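Long-range contacts in TATA-box-binding protein (Methanococcus jannaschii, PDB 2Z8U), which probably acts as a general archaeal transcription factor that binds the TATA box close to the start of transcription: residues V18-K23 / V69-A74; T22-N27 / L61-S66; A83-I88 / E100-K105; A34-N39 / K89-A94. One frame throughout, in Å; residues are numbered along the deposited sequence.

Contact 1. Residues V18-K23 / V69-A74; sequences VVVSTK and VNCTGA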
loop_
_atom_site.group_PDB
_atom_site.type_symbol
_atom_site.label_atom_id
_atom_site.label_comp_id
_atom_site.label_asym_id
_atom_site.label_seq_id
_atom_site.Cartn_x
_atom_site.Cartn_y
_atom_site.Cartn_z
ATOM N N VAL B 18 2.256 27.514 -22.689
ATOM C CA VAL B 18 1.210 27.533 -21.668
ATOM C C VAL B 18 0.126 26.534 -22.057
ATOM O O VAL B 18 0.004 26.203 -23.239
ATOM C CB VAL B 18 0.592 28.934 -21.483
ATOM C CG1 VAL B 18 1.635 29.977 -21.110
ATOM C CG2 VAL B 18 -0.196 29.392 -22.742
ATOM N N VAL B 19 -0.595 26.005 -21.066
ATOM C CA VAL B 19 -1.820 25.238 -21.308
ATOM C C VAL B 19 -2.927 26.088 -20.680
ATOM O O VAL B 19 -2.787 26.524 -19.549
ATOM C CB VAL B 19 -1.747 23.820 -20.676
ATOM C CG1 VAL B 19 -3.097 23.059 -20.810
ATOM C CG2 VAL B 19 -0.587 23.009 -21.293
ATOM N N VAL B 20 -3.986 26.371 -21.424
ATOM C CA VAL B 20 -5.086 27.175 -20.898
ATOM C C VAL B 20 -6.419 26.431 -21.024
ATOM O O VAL B 20 -6.557 25.521 -21.869
ATOM C CB VAL B 20 -5.203 28.544 -21.611
ATOM C CG1 VAL B 20 -3.885 29.353 -21.503
ATOM C CG2 VAL B 20 -5.638 28.383 -23.099
ATOM N N SER B 21 -7.374 26.805 -20.176
ATOM C CA SER B 21 -8.751 26.326 -20.318
ATOM C C SER B 21 -9.716 27.487 -20.355
ATOM O O SER B 21 -9.411 28.586 -19.868
ATOM C CB SER B 21 -9.153 25.410 -19.141
ATOM O OG SER B 21 -8.986 26.108 -17.913
ATOM N N THR B 22 -10.897 27.237 -20.925
ATOM C CA THR B 22 -11.976 28.178 -20.838
ATOM C C THR B 22 -13.293 27.443 -21.108
ATOM O O THR B 22 -13.300 26.215 -21.279
ATOM C CB THR B 22 -11.770 29.389 -21.799
ATOM O OG1 THR B 22 -12.726 30.396 -21.481
ATOM C CG2 THR B 22 -11.937 28.987 -23.270
ATOM N N LYS B 23 -14.391 28.189 -21.098
ATOM C CA LYS B 23 -15.683 27.673 -21.481
ATOM C C LYS B 23 -16.248 28.601 -22.555
ATOM O O LYS B 23 -16.335 29.807 -22.347
ATOM C CB LYS B 23 -16.604 27.602 -20.262
ATOM C CG LYS B 23 -17.929 26.867 -20.550
ATOM C CD LYS B 23 -18.623 26.480 -19.241
ATOM C CE LYS B 23 -19.845 25.604 -19.519
ATOM N NZ LYS B 23 -19.927 24.550 -18.469
ATOM N N VAL B 69 -13.081 24.002 -23.087
ATOM C CA VAL B 69 -12.025 24.004 -24.073
ATOM C C VAL B 69 -10.682 23.919 -23.320
ATOM O O VAL B 69 -10.464 24.613 -22.300
ATOM C CB VAL B 69 -12.083 25.282 -24.974
ATOM C CG1 VAL B 69 -10.867 25.353 -25.938
ATOM C CG2 VAL B 69 -13.397 25.353 -25.778
ATOM N N ASN B 70 -9.795 23.050 -23.806
ATOM C CA ASN B 70 -8.403 22.992 -23.346
ATOM C C ASN B 70 -7.533 23.287 -24.561
ATOM O O ASN B 70 -7.847 22.857 -25.679
ATOM C CB ASN B 70 -8.073 21.617 -22.771
ATOM C CG ASN B 70 -8.836 21.312 -21.473
ATOM O OD1 ASN B 70 -9.130 22.207 -20.667
ATOM N ND2 ASN B 70 -9.165 20.040 -21.274
ATOM N N CYS B 71 -6.468 24.052 -24.361
ATOM C CA CYS B 71 -5.658 24.524 -25.475
ATOM C C CYS B 71 -4.184 24.451 -25.105
ATOM O O CYS B 71 -3.774 24.944 -24.057
ATOM C CB CYS B 71 -6.063 25.961 -25.879
ATOM S SG CYS B 71 -4.936 26.792 -27.028
ATOM N N THR B 72 -3.413 23.820 -25.991
ATOM C CA THR B 72 -1.993 23.571 -25.799
ATOM C C THR B 72 -1.224 24.176 -26.970
ATOM O O THR B 72 -1.794 24.416 -28.033
ATOM C CB THR B 72 -1.746 22.029 -25.716
ATOM O OG1 THR B 72 -0.394 21.780 -25.344
ATOM C CG2 THR B 72 -2.032 21.363 -27.040
ATOM N N GLY B 73 0.067 24.438 -26.767
ATOM C CA GLY B 73 0.947 24.829 -27.852
ATOM C C GLY B 73 1.305 26.296 -27.886
ATOM O O GLY B 73 2.344 26.668 -28.452
ATOM N N ALA B 74 0.448 27.140 -27.308
ATOM C CA ALA B 74 0.679 28.586 -27.316
ATOM C C ALA B 74 1.903 28.964 -26.472
ATOM O O ALA B 74 2.214 28.295 -25.488
ATOM C CB ALA B 74 -0.545 29.315 -26.827
HETATM O O HOH W 1 -1.764 26.896 -25.350
HETATM O O HOH W 2 1.240 23.648 -24.515
#

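Contact 2. Residues T22-N27 / L61-S66; sequences TKIGDN and LLIFRS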
loop_
_atom_site.group_PDB
_atom_site.type_symbol
_atom_site.label_atom_id
_atom_site.label_comp_id
_atom_site.label_asym_id
_atom_site.label_seq_id
_atom_site.Cartn_x
_atom_site.Cartn_y
_atom_site.Cartn_z
ATOM N N THR B 22 -10.897 27.237 -20.925
ATOM C CA THR B 22 -11.976 28.178 -20.838
ATOM C C THR B 22 -13.293 27.443 -21.108
ATOM O O THR B 22 -13.300 26.215 -21.279
ATOM C CB THR B 22 -11.770 29.389 -21.799
ATOM O OG1 THR B 22 -12.726 30.396 -21.481
ATOM C CG2 THR B 22 -11.937 28.987 -23.270
ATOM N N LYS B 23 -14.391 28.189 -21.098
ATOM C CA LYS B 23 -15.683 27.673 -21.481
ATOM C C LYS B 23 -16.248 28.601 -22.555
ATOM O O LYS B 23 -16.335 29.807 -22.347
ATOM C CB LYS B 23 -16.604 27.602 -20.262
ATOM C CG LYS B 23 -17.929 26.867 -20.550
ATOM C CD LYS B 23 -18.623 26.480 -19.241
ATOM C CE LYS B 23 -19.845 25.604 -19.519
ATOM N NZ LYS B 23 -19.927 24.550 -18.469
ATOM N N ILE B 24 -16.611 28.051 -23.705
ATOM C CA ILE B 24 -17.052 28.881 -24.830
ATOM C C ILE B 24 -18.582 28.845 -25.091
ATOM O O ILE B 24 -19.080 29.519 -25.988
ATOM C CB ILE B 24 -16.221 28.574 -26.153
ATOM C CG1 ILE B 24 -16.570 27.197 -26.751
ATOM C CG2 ILE B 24 -14.694 28.785 -25.896
ATOM C CD1 ILE B 24 -15.911 26.927 -28.124
ATOM N N GLY B 25 -19.308 28.057 -24.309
ATOM C CA GLY B 25 -20.748 27.876 -24.510
ATOM C C GLY B 25 -21.251 26.796 -23.583
ATOM O O GLY B 25 -20.543 26.423 -22.664
ATOM N N ASP B 26 -22.455 26.268 -23.840
ATOM C CA ASP B 26 -23.196 25.444 -22.854
ATOM C C ASP B 26 -23.563 24.006 -23.254
ATOM O O ASP B 26 -23.754 23.144 -22.375
ATOM C CB ASP B 26 -24.515 26.146 -22.459
ATOM C CG ASP B 26 -24.298 27.542 -21.842
ATOM O OD1 ASP B 26 -23.433 27.712 -20.940
ATOM O OD2 ASP B 26 -25.042 28.472 -22.249
ATOM N N ASN B 27 -23.753 23.769 -24.544
ATOM C CA ASN B 27 -24.283 22.500 -25.039
ATOM C C ASN B 27 -23.990 22.512 -26.531
ATOM O O ASN B 27 -24.896 22.566 -27.367
ATOM C CB ASN B 27 -25.795 22.388 -24.722
ATOM C CG ASN B 27 -26.467 21.159 -25.342
ATOM O OD1 ASN B 27 -25.859 20.098 -25.516
ATOM N ND2 ASN B 27 -27.749 21.309 -25.667
ATOM N N LEU B 61 -6.620 22.657 -29.903
ATOM C CA LEU B 61 -7.746 22.861 -28.997
ATOM C C LEU B 61 -8.520 21.561 -28.866
ATOM O O LEU B 61 -8.676 20.823 -29.843
ATOM C CB LEU B 61 -8.673 23.974 -29.522
ATOM C CG LEU B 61 -8.124 25.415 -29.624
ATOM C CD1 LEU B 61 -7.504 25.684 -30.993
ATOM C CD2 LEU B 61 -9.253 26.377 -29.412
ATOM N N LEU B 62 -8.998 21.294 -27.655
ATOM C CA LEU B 62 -9.882 20.191 -27.373
ATOM C C LEU B 62 -11.185 20.813 -26.915
ATOM O O LEU B 62 -11.198 21.614 -25.970
ATOM C CB LEU B 62 -9.294 19.273 -26.293
ATOM C CG LEU B 62 -10.155 18.135 -25.708
ATOM C CD1 LEU B 62 -10.633 17.145 -26.754
ATOM C CD2 LEU B 62 -9.382 17.412 -24.604
ATOM N N ILE B 63 -12.262 20.510 -27.644
ATOM C CA ILE B 63 -13.555 21.119 -27.368
ATOM C C ILE B 63 -14.583 20.066 -26.942
ATOM O O ILE B 63 -14.781 19.079 -27.651
ATOM C CB ILE B 63 -14.115 21.873 -28.601
ATOM C CG1 ILE B 63 -13.060 22.824 -29.194
ATOM C CG2 ILE B 63 -15.427 22.595 -28.222
ATOM C CD1 ILE B 63 -13.487 23.540 -30.458
ATOM N N PHE B 64 -15.265 20.315 -25.823
ATOM C CA PHE B 64 -16.292 19.393 -25.332
ATOM C C PHE B 64 -17.711 19.941 -25.553
ATOM O O PHE B 64 -17.897 21.148 -25.695
ATOM C CB PHE B 64 -16.047 19.112 -23.844
ATOM C CG PHE B 64 -14.840 18.245 -23.578
ATOM C CD1 PHE B 64 -14.895 16.864 -23.796
ATOM C CD2 PHE B 64 -13.665 18.799 -23.110
ATOM C CE1 PHE B 64 -13.785 16.050 -23.544
ATOM C CE2 PHE B 64 -12.544 17.993 -22.843
ATOM C CZ PHE B 64 -12.613 16.612 -23.063
ATOM N N ARG B 65 -18.705 19.045 -25.574
ATOM C CA ARG B 65 -20.124 19.421 -25.635
ATOM C C ARG B 65 -20.528 20.377 -24.482
ATOM O O ARG B 65 -21.355 21.247 -24.668
ATOM C CB ARG B 65 -21.003 18.144 -25.627
ATOM C CG ARG B 65 -22.491 18.346 -25.896
ATOM C CD ARG B 65 -23.177 17.036 -26.415
ATOM N NE ARG B 65 -22.465 16.491 -27.586
ATOM C CZ ARG B 65 -22.628 16.896 -28.854
ATOM N NH1 ARG B 65 -23.521 17.832 -29.179
ATOM N NH2 ARG B 65 -21.896 16.346 -29.817
ATOM N N SER B 66 -19.933 20.206 -23.307
ATOM C CA SER B 66 -20.131 21.125 -22.158
ATOM C C SER B 66 -19.727 22.578 -22.449
ATOM O O SER B 66 -20.101 23.491 -21.719
ATOM C CB SER B 66 -19.314 20.646 -20.961
ATOM O OG SER B 66 -17.919 20.826 -21.219
#

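Contact 3. Residues A83-I88 / E100-K105; sequences AIKKII and ENPEIK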
loop_
_atom_site.group_PDB
_atom_site.type_symbol
_atom_site.label_atom_id
_atom_site.label_comp_id
_atom_site.label_asym_id
_atom_site.label_seq_id
_atom_site.Cartn_x
_atom_site.Cartn_y
_atom_site.Cartn_z
ATOM N N ALA B 83 -5.984 32.678 -30.572
ATOM C CA ALA B 83 -6.375 31.462 -31.272
ATOM C C ALA B 83 -7.788 31.045 -30.939
ATOM O O ALA B 83 -8.553 30.711 -31.840
ATOM C CB ALA B 83 -5.411 30.325 -30.966
ATOM N N ILE B 84 -8.123 31.071 -29.656
ATOM C CA ILE B 84 -9.473 30.678 -29.206
ATOM C C ILE B 84 -10.521 31.630 -29.792
ATOM O O ILE B 84 -11.529 31.188 -30.330
ATOM C CB ILE B 84 -9.577 30.571 -27.657
ATOM C CG1 ILE B 84 -8.781 29.355 -27.168
ATOM C CG2 ILE B 84 -11.088 30.434 -27.207
ATOM C CD1 ILE B 84 -8.417 29.353 -25.625
ATOM N N LYS B 85 -10.273 32.939 -29.738
ATOM C CA LYS B 85 -11.253 33.872 -30.293
ATOM C C LYS B 85 -11.483 33.721 -31.825
ATOM O O LYS B 85 -12.559 34.003 -32.328
ATOM C CB LYS B 85 -10.973 35.308 -29.853
ATOM C CG LYS B 85 -11.465 35.574 -28.407
ATOM C CD LYS B 85 -10.781 36.746 -27.727
ATOM C CE LYS B 85 -11.539 37.170 -26.415
ATOM N NZ LYS B 85 -11.543 36.190 -25.212
ATOM N N LYS B 86 -10.459 33.270 -32.544
ATOM C CA LYS B 86 -10.566 33.022 -33.986
ATOM C C LYS B 86 -11.511 31.869 -34.258
ATOM O O LYS B 86 -12.377 31.929 -35.162
ATOM C CB LYS B 86 -9.180 32.699 -34.549
ATOM C CG LYS B 86 -8.337 33.944 -34.809
ATOM C CD LYS B 86 -6.974 33.611 -35.409
ATOM C CE LYS B 86 -6.076 34.860 -35.423
ATOM N NZ LYS B 86 -4.728 34.534 -35.975
ATOM N N ILE B 87 -11.346 30.810 -33.461
ATOM C CA ILE B 87 -12.254 29.646 -33.508
ATOM C C ILE B 87 -13.684 30.047 -33.133
ATOM O O ILE B 87 -14.635 29.641 -33.821
ATOM C CB ILE B 87 -11.718 28.496 -32.617
ATOM C CG1 ILE B 87 -10.314 28.054 -33.102
ATOM C CG2 ILE B 87 -12.721 27.342 -32.504
ATOM C CD1 ILE B 87 -10.278 27.275 -34.409
ATOM N N ILE B 88 -13.834 30.815 -32.041
ATOM C CA ILE B 88 -15.143 31.347 -31.605
ATOM C C ILE B 88 -15.861 32.113 -32.739
ATOM O O ILE B 88 -17.046 31.895 -33.012
ATOM C CB ILE B 88 -14.982 32.233 -30.309
ATOM C CG1 ILE B 88 -14.642 31.324 -29.113
ATOM C CG2 ILE B 88 -16.235 33.116 -30.052
ATOM C CD1 ILE B 88 -14.391 32.060 -27.807
ATOM N N GLU B 100 -18.689 35.088 -26.614
ATOM C CA GLU B 100 -17.666 35.815 -27.384
ATOM C C GLU B 100 -16.528 36.381 -26.556
ATOM O O GLU B 100 -15.460 36.706 -27.104
ATOM C CB GLU B 100 -18.304 36.957 -28.166
ATOM C CG GLU B 100 -19.036 36.492 -29.401
ATOM C CD GLU B 100 -19.348 37.639 -30.305
ATOM O OE1 GLU B 100 -18.397 38.195 -30.908
ATOM O OE2 GLU B 100 -20.542 37.989 -30.400
ATOM N N ASN B 101 -16.769 36.524 -25.251
ATOM C CA ASN B 101 -15.787 37.087 -24.336
ATOM C C ASN B 101 -15.336 36.160 -23.199
ATOM O O ASN B 101 -15.405 36.577 -22.024
ATOM C CB ASN B 101 -16.321 38.391 -23.739
ATOM C CG ASN B 101 -17.671 38.213 -23.012
ATOM O OD1 ASN B 101 -18.440 37.272 -23.290
ATOM N ND2 ASN B 101 -17.964 39.133 -22.080
ATOM N N PRO B 102 -14.808 34.955 -23.530
ATOM C CA PRO B 102 -14.518 34.016 -22.444
ATOM C C PRO B 102 -13.244 34.391 -21.702
ATOM O O PRO B 102 -12.331 34.981 -22.293
ATOM C CB PRO B 102 -14.348 32.673 -23.181
ATOM C CG PRO B 102 -13.785 33.044 -24.506
ATOM C CD PRO B 102 -14.422 34.393 -24.850
ATOM N N GLU B 103 -13.180 34.087 -20.405
ATOM C CA GLU B 103 -11.956 34.302 -19.652
ATOM C C GLU B 103 -11.019 33.101 -19.809
ATOM O O GLU B 103 -11.417 31.949 -19.603
ATOM C CB GLU B 103 -12.276 34.594 -18.181
ATOM C CG GLU B 103 -11.054 34.678 -17.329
ATOM C CD GLU B 103 -11.376 34.965 -15.892
ATOM O OE1 GLU B 103 -12.570 34.995 -15.544
ATOM O OE2 GLU B 103 -10.413 35.138 -15.115
ATOM N N ILE B 104 -9.789 33.361 -20.247
ATOM C CA ILE B 104 -8.820 32.308 -20.472
ATOM C C ILE B 104 -8.013 32.067 -19.178
ATOM O O ILE B 104 -7.410 33.009 -18.662
ATOM C CB ILE B 104 -7.876 32.695 -21.631
ATOM C CG1 ILE B 104 -8.670 33.098 -22.897
ATOM C CG2 ILE B 104 -6.825 31.599 -21.879
ATOM C CD1 ILE B 104 -9.688 32.110 -23.396
ATOM N N LYS B 105 -8.022 30.832 -18.666
ATOM C CA LYS B 105 -7.330 30.471 -17.403
ATOM C C LYS B 105 -6.066 29.650 -17.671
ATOM O O LYS B 105 -6.112 28.659 -18.419
ATOM C CB LYS B 105 -8.289 29.664 -16.495
ATOM C CG LYS B 105 -7.639 29.136 -15.207
ATOM C CD LYS B 105 -8.710 28.895 -14.164
ATOM C CE LYS B 105 -8.761 27.450 -13.737
ATOM N NZ LYS B 105 -10.058 27.128 -13.053
#

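Contact 4. Residues A34-N39 / K89-A94; sequences AMILEN and KELKDA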
loop_
_atom_site.group_PDB
_atom_site.type_symbol
_atom_site.label_atom_id
_atom_site.label_comp_id
_atom_site.label_asym_id
_atom_site.label_seq_id
_atom_site.Cartn_x
_atom_site.Cartn_y
_atom_site.Cartn_z
ATOM N N ALA B 34 -17.372 20.221 -36.222
ATOM C CA ALA B 34 -16.530 19.469 -37.154
ATOM C C ALA B 34 -16.814 19.792 -38.624
ATOM O O ALA B 34 -15.913 19.706 -39.471
ATOM C CB ALA B 34 -16.651 17.972 -36.887
ATOM N N MET B 35 -18.052 20.178 -38.934
ATOM C CA MET B 35 -18.389 20.606 -40.296
ATOM C C MET B 35 -17.694 21.897 -40.723
ATOM O O MET B 35 -17.532 22.150 -41.909
ATOM C CB MET B 35 -19.890 20.804 -40.454
ATOM C CG MET B 35 -20.669 19.522 -40.420
ATOM S SD MET B 35 -22.411 19.905 -40.569
ATOM C CE MET B 35 -23.117 18.301 -40.614
ATOM N N ILE B 36 -17.291 22.719 -39.775
ATOM C CA ILE B 36 -16.726 23.998 -40.195
ATOM C C ILE B 36 -15.265 24.206 -39.849
ATOM O O ILE B 36 -14.560 24.897 -40.586
ATOM C CB ILE B 36 -17.580 25.199 -39.745
ATOM C CG1 ILE B 36 -17.732 25.196 -38.236
ATOM C CG2 ILE B 36 -18.932 25.226 -40.524
ATOM C CD1 ILE B 36 -18.478 26.370 -37.664
ATOM N N LEU B 37 -14.795 23.631 -38.752
ATOM C CA LEU B 37 -13.367 23.728 -38.453
ATOM C C LEU B 37 -12.550 22.834 -39.369
ATOM O O LEU B 37 -12.794 21.634 -39.452
ATOM C CB LEU B 37 -13.061 23.391 -37.001
ATOM C CG LEU B 37 -13.718 24.255 -35.933
ATOM C CD1 LEU B 37 -13.153 23.865 -34.572
ATOM C CD2 LEU B 37 -13.513 25.741 -36.212
ATOM N N GLU B 38 -11.576 23.431 -40.045
ATOM C CA GLU B 38 -10.587 22.655 -40.781
ATOM C C GLU B 38 -9.630 22.013 -39.774
ATOM O O GLU B 38 -9.361 22.593 -38.722
ATOM C CB GLU B 38 -9.827 23.547 -41.766
ATOM C CG GLU B 38 -10.666 24.044 -42.954
ATOM C CD GLU B 38 -10.964 22.970 -43.994
ATOM O OE1 GLU B 38 -10.044 22.192 -44.347
ATOM O OE2 GLU B 38 -12.125 22.914 -44.478
ATOM N N ASN B 39 -9.147 20.811 -40.082
ATOM C CA ASN B 39 -8.193 20.106 -39.220
ATOM C C ASN B 39 -8.840 19.522 -37.965
ATOM O O ASN B 39 -8.154 19.342 -36.943
ATOM C CB ASN B 39 -7.042 21.038 -38.793
ATOM C CG ASN B 39 -6.250 21.587 -39.968
ATOM O OD1 ASN B 39 -5.680 22.674 -39.881
ATOM N ND2 ASN B 39 -6.204 20.840 -41.066
ATOM N N LYS B 89 -15.126 33.002 -33.399
ATOM C CA LYS B 89 -15.685 33.747 -34.537
ATOM C C LYS B 89 -16.220 32.807 -35.616
ATOM O O LYS B 89 -17.299 33.033 -36.143
ATOM C CB LYS B 89 -14.657 34.691 -35.125
ATOM C CG LYS B 89 -15.145 35.450 -36.347
ATOM C CD LYS B 89 -14.125 36.510 -36.726
ATOM C CE LYS B 89 -14.656 37.400 -37.840
ATOM N NZ LYS B 89 -15.178 36.648 -39.008
ATOM N N GLU B 90 -15.469 31.765 -35.967
ATOM C CA GLU B 90 -15.969 30.818 -36.975
ATOM C C GLU B 90 -17.258 30.163 -36.541
ATOM O O GLU B 90 -18.215 30.084 -37.311
ATOM C CB GLU B 90 -14.956 29.720 -37.261
ATOM C CG GLU B 90 -13.715 30.176 -37.972
ATOM C CD GLU B 90 -12.811 28.991 -38.178
ATOM O OE1 GLU B 90 -13.164 28.116 -38.994
ATOM O OE2 GLU B 90 -11.776 28.916 -37.512
ATOM N N LEU B 91 -17.289 29.685 -35.298
ATOM C CA LEU B 91 -18.507 29.050 -34.766
ATOM C C LEU B 91 -19.667 30.040 -34.693
ATOM O O LEU B 91 -20.793 29.710 -35.099
ATOM C CB LEU B 91 -18.249 28.376 -33.397
ATOM C CG LEU B 91 -17.031 27.435 -33.277
ATOM C CD1 LEU B 91 -17.056 26.787 -31.874
ATOM C CD2 LEU B 91 -16.905 26.386 -34.373
ATOM N N LYS B 92 -19.403 31.263 -34.224
ATOM C CA LYS B 92 -20.428 32.310 -34.228
ATOM C C LYS B 92 -20.943 32.578 -35.651
ATOM O O LYS B 92 -22.145 32.660 -35.871
ATOM C CB LYS B 92 -19.927 33.623 -33.590
ATOM C CG LYS B 92 -20.859 34.812 -33.842
ATOM C CD LYS B 92 -20.408 36.090 -33.125
ATOM C CE LYS B 92 -21.388 37.245 -33.411
ATOM N NZ LYS B 92 -20.743 38.578 -33.212
ATOM N N ASP B 93 -20.017 32.713 -36.601
ATOM C CA ASP B 93 -20.363 32.956 -38.002
ATOM C C ASP B 93 -21.217 31.812 -38.545
ATOM O O ASP B 93 -22.159 32.036 -39.316
ATOM C CB ASP B 93 -19.091 33.128 -38.840
ATOM C CG ASP B 93 -18.462 34.492 -38.677
ATOM O OD1 ASP B 93 -19.090 35.364 -38.027
ATOM O OD2 ASP B 93 -17.325 34.687 -39.172
ATOM N N ALA B 94 -20.886 30.588 -38.123
ATOM C CA ALA B 94 -21.637 29.394 -38.498
ATOM C C ALA B 94 -23.031 29.303 -37.881
ATOM O O ALA B 94 -23.827 28.476 -38.299
ATOM C CB ALA B 94 -20.848 28.131 -38.187
HETATM O O HOH W 3 -11.883 26.397 -40.997
#

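Contact 1. Residues V18-K23 / V69-A74
V69 and the residues after it, in strand 68-72, run antiparallel to strand 14-23, the short-segment axes 4.8 Å apart at 162°, and backbone hydrogen bonds carry most of the join. V69 starts the ladder with reciprocal bonds to T22: V69 N reaches T22 O at 2.9 Å, and T22 N reaches V69 O at 3.0 Å. T22 N lies in the carbonyl plane of V69, whereas V69 N stands 32° out of the carbonyl plane of T22. Their side chains lie side by side, T22 CG2 meeting V69 CB at 4.1 Å. N70 faces S21 as a non-hydrogen-bonded pair, CA to CA 4.5 Å. C71 exchanges two bonds with V20, C71 N lying nearly along the C=O axis of V20. V20 CG2, in the crowded position between backbone N and carbonyl carbon, packs on C71 CB at 3.7 Å. Around T72 to A74 two waters bridge the strands alongside one last direct bond. One water joins T72 OG1 and G73 N to V18 O, the other A74 N to V18 O and C71 O. A74 O closes the contact by accepting the N-H of V18, N to O 2.9 Å. Helix 77-94 covers the V20 face through A80 and I84, strands 59-63 and 105-114 flank the pair, and on the V19 face, the concave DNA-binding side in TBP relatives, a second subunit packs through E132, E129 and L126.

Contact 2. Residues T22-N27 / L61-S66
Two side-chain pairings and a lysine lying against a backbone carbonyl bring residues 22-27 against the end of strand 59-63 and the turn that follows it. K23 comes lengthwise: its CG is anti to the backbone N, the chain runs extended, and a bend at chi4 (141°) brings its end to the tip of the S66 carbonyl. CE lies 3.1 Å from S66 O, while NZ, 3.4 Å from S66 O, meets it at too poor an angle for a hydrogen bond. N27 and R65 lie alongside each other, pointing the same way, with amide and guanidinium planes 73° apart. The amide meets the aliphatic part of the arginine, N27 OD1 standing 3.8 Å from R65 CG, and R65 bends away at chi3 toward a weak bond with Y42 OH. N27 CA also makes a bent CA-H...O contact with R65 O (3.2 Å, 122° at the hydrogen). Deeper in, I24 CD1 just reaches I63 CG2 at 4.4 Å, at the margin of the core that I24 shares with V69, I88 and L91. This is where the first strand of the TBP repeat leaves the sheet for helix 30-36. G25 O and S66 O, both acceptors, stand only 3.1 Å apart, a repulsion that the nearby lysine ammonium may soften. With no hydrogen bond across the two segments, their join rests on a small apolar touch and weak polar contacts.

Contact 3. Residues A83-I88 / E100-K105
I88 drives the tip of its side chain onto the ring of P102, CD1 standing 3.5 Å from P102 CG, tighter than usual for two carbons. Its CG1 is anti to the carbonyl carbon and chi2 is 177°, so the branch reaches straight off the helix, while CG2 covers E100 CA at 4.1 Å. One turn earlier, I84 has nearly the same torsions and meets I104 tip to tip, CD1 to CD1 at 3.8 Å. The bond from I88 N to I84 O, 2.9 Å long, confirms the helical spacing that lines up both isoleucines. K85 slides past P102 in the opposite direction, bringing NZ within 3.4 Å of P102 CD, although its firm polar partner is E81, in a salt bridge. An alanine in place of P102 would lose CG and CD, and with them the surface against which I88 CD1 and K85 NZ rest, so this end of the loop would probably be held less firmly to the helix. E100 adds a salt bridge to K92. The segment belongs to the linker from helix 77-94 of the first repeat to strand 105-114, and it also packs on strand 14-23, P102 on T22 and I104 on both V20 and T22.

Contact 4. Residues A34-N39 / K89-A94
The two helices of the first TBP repeat meet here, I36 and L37, at the C-terminal side of helix 30-36, packing against the last turns of helix 77-94. I36 carries much of the join. Its CG1 occupies the crowded position between backbone N and carbonyl carbon (chi1 58°), which sends CD1 obliquely across L91 to lie 3.6 Å from L91 CD2. L37 approaches the same methyl at about a right angle, L37 CD2 to L91 CD2 being 3.9 Å. The same L37 CD2 also sits against the E90 carboxylate, 3.7 Å from E90 OE1 and 3.8 Å from E90 OE2, so that it touches both oxygens almost equally. A water ties the polar parts together: it donates to E90 OE1 at 2.9 Å and to I36 O at 3.1 Å, and accepts the N-H of E38. An alanine at I36 would remove CG1, CG2 and CD1, and would probably leave L91 without much of its cover from this side and the helices more weakly coupled. No hydrogen bond passes directly between the segments: methyl groups make the close contact, and the E90 charge is linked to the other backbone through water, which is likely to lessen the cost of setting a carboxylate beside a leucine.

Contacts 1 and 2 share T22 and K23 and follow one strand from the sheet to its exit, their centres about 11 Å apart; N70 O and L62 N, probably hydrogen-bonded at 2.8 Å, join them across the sheet. Contact 3 stands about 10 Å from contact 1, centre to centre, and meets it through T22 OG1 and E103 O, also 2.8 Å apart. Contact 4 reaches contact 2 where L91 CD1 packs on I24 CD1 at 3.9 Å, but its nearest atoms stay about 7 Å from contact 1. Contacts 3 and 4 both pack on helix 77-94, while V19, N70 and T72 of contact 1 lie on the sheet face that in TBP relatives binds DNA.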